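Local coordinates for DNA repair protein RecN (Deinococcus radiodurans, PDB 4ABX), which may take part in recombinational repair of damaged DNA as an ATP-binding, SMC-like protein, here represented by its coiled-coil domain, at residues A[89-92]-A[93-97]. Sequence-based numbering, arbitrary orientation.
Sequences VMQL and QNELR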
loop_
_atom_site.group_PDB
_atom_site.type_symbol
_atom_site.label_atom_id
_atom_site.label_comp_id
_atom_site.label_asym_id
_atom_site.label_seq_id
_atom_site.Cartn_x
_atom_site.Cartn_y
_atom_site.Cartn_z
ATOM N N VAL A 89 10.858 14.877 11.055
ATOM C CA VAL A 89 9.941 13.738 10.995
ATOM C C VAL A 89 8.492 14.199 11.195
ATOM O O VAL A 89 7.597 13.784 10.462
ATOM C CB VAL A 89 10.307 12.636 12.016
ATOM C CG1 VAL A 89 9.218 11.574 12.092
ATOM C CG2 VAL A 89 11.639 11.992 11.646
ATOM N N MET A 90 8.265 15.070 12.174
ATOM C CA MET A 90 6.922 15.587 12.414
ATOM C C MET A 90 6.358 16.241 11.149
ATOM O O MET A 90 5.206 16.001 10.771
ATOM C CB MET A 90 6.900 16.571 13.586
ATOM C CG MET A 90 5.591 17.359 13.687
ATOM S SD MET A 90 5.422 18.363 15.182
ATOM C CE MET A 90 5.422 17.083 16.447
ATOM N N GLN A 91 7.175 17.050 10.485
ATOM C CA GLN A 91 6.741 17.715 9.256
ATOM C C GLN A 91 6.388 16.725 8.142
ATOM O O GLN A 91 5.338 16.843 7.509
ATOM C CB GLN A 91 7.795 18.705 8.762
ATOM C CG GLN A 91 7.397 19.422 7.482
ATOM C CD GLN A 91 8.261 20.634 7.197
ATOM O OE1 GLN A 91 8.858 21.214 8.108
ATOM N NE2 GLN A 91 8.335 21.023 5.928
ATOM N N LEU A 92 7.269 15.757 7.901
ATOM C CA LEU A 92 7.013 14.727 6.902
ATOM C C LEU A 92 5.742 13.940 7.221
ATOM O O LEU A 92 4.986 13.582 6.320
ATOM C CB LEU A 92 8.206 13.774 6.787
ATOM C CG LEU A 92 9.493 14.356 6.210
ATOM C CD1 LEU A 92 10.682 13.435 6.499
ATOM C CD2 LEU A 92 9.345 14.615 4.712
ATOM N N GLN A 93 5.506 13.675 8.503
ATOM C CA GLN A 93 4.286 12.986 8.918
ATOM C C GLN A 93 3.047 13.789 8.538
ATOM O O GLN A 93 2.050 13.232 8.063
ATOM C CB GLN A 93 4.277 12.716 10.426
ATOM C CG GLN A 93 3.142 11.787 10.864
ATOM C CD GLN A 93 2.931 11.768 12.365
ATOM O OE1 GLN A 93 3.151 12.766 13.046
ATOM N NE2 GLN A 93 2.504 10.624 12.889
ATOM N N ASN A 94 3.108 15.098 8.757
ATOM C CA ASN A 94 2.006 15.981 8.388
ATOM C C ASN A 94 1.787 16.036 6.876
ATOM O O ASN A 94 0.654 16.005 6.406
ATOM C CB ASN A 94 2.216 17.385 8.960
ATOM C CG ASN A 94 1.915 17.460 10.448
ATOM O OD1 ASN A 94 2.583 18.180 11.191
ATOM N ND2 ASN A 94 0.899 16.724 10.888
ATOM N N GLU A 95 2.875 16.103 6.116
ATOM C CA GLU A 95 2.782 16.013 4.665
ATOM C C GLU A 95 2.179 14.678 4.223
ATOM O O GLU A 95 1.458 14.613 3.222
ATOM C CB GLU A 95 4.157 16.232 4.021
ATOM C CG GLU A 95 4.647 17.667 4.147
ATOM C CD GLU A 95 6.111 17.830 3.785
ATOM O OE1 GLU A 95 6.706 16.874 3.244
ATOM O OE2 GLU A 95 6.669 18.918 4.049
ATOM N N LEU A 96 2.467 13.617 4.977
ATOM C CA LEU A 96 1.954 12.289 4.654
ATOM C C LEU A 96 0.446 12.195 4.924
ATOM O O LEU A 96 -0.294 11.576 4.156
ATOM C CB LEU A 96 2.724 11.199 5.409
ATOM C CG LEU A 96 2.446 9.754 4.984
ATOM C CD1 LEU A 96 2.706 9.565 3.485
ATOM C CD2 LEU A 96 3.289 8.776 5.803
ATOM N N ARG A 97 -0.005 12.818 6.008
ATOM C CA ARG A 97 -1.435 12.938 6.278
ATOM C C ARG A 97 -2.162 13.618 5.115
ATOM O O ARG A 97 -3.242 13.175 4.692
ATOM C CB ARG A 97 -1.681 13.706 7.580
ATOM C CG ARG A 97 -1.423 12.893 8.843
ATOM C CD ARG A 97 -1.935 13.611 10.086
ATOM N NE ARG A 97 -1.878 12.758 11.271
ATOM C CZ ARG A 97 -0.961 12.863 12.230
ATOM N NH1 ARG A 97 -0.022 13.799 12.154
ATOM N NH2 ARG A 97 -0.986 12.042 13.271
#
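Gln91 and Glu95, one turn apart on helix 87-115 of the RecN coiled-coil domain, are joined twice: through the main chain, and through a longer bond between their side-chain ends. The backbone bond is the shorter, Glu95 N lying 2.9 Å from Gln91 O. Gln91 NE2 also donates a hydrogen bond to Glu95 OE2 over 3.3 Å; the bond is straight (164°) and the oxygen lies almost in the amide plane, though the amide and carboxylate planes stand 73° apart. Glu95 CG is anti to the carbonyl carbon (chi1 -70°), swinging the carboxylate back toward the preceding turn and Gln91. Its other oxygen, OE1, lies against Leu92 CD2 at 3.8 Å. Replacing Glu95 by alanine removes the side-chain acceptor, and the Gln91 amide would probably be freer to turn, while the backbone bond could persist.

The carbonyls of the preceding turn are all engaged in the i to i+4 pattern of an alpha helix: Val89 O takes Gln93 N at 2.9 Å, Met90 O takes Asn94 N at 3.0 Å, and Leu92 O takes Leu96 N at 2.9 Å, this last more bent. Gln93, buried, spends its NE2 on Val76 O of helix 68-83, the neighbouring helix that Leu96 also packs against. Leu92 and Leu96 meet Leu110 and Leu61 of the second subunit, and Glu95 touches Ile106 of that subunit, so its carboxylate lies at the border of the interface. There the Gln91–Glu95 pair adds one side-chain link, with the same i to i+4 spacing, to a helix already held by its backbone bonds.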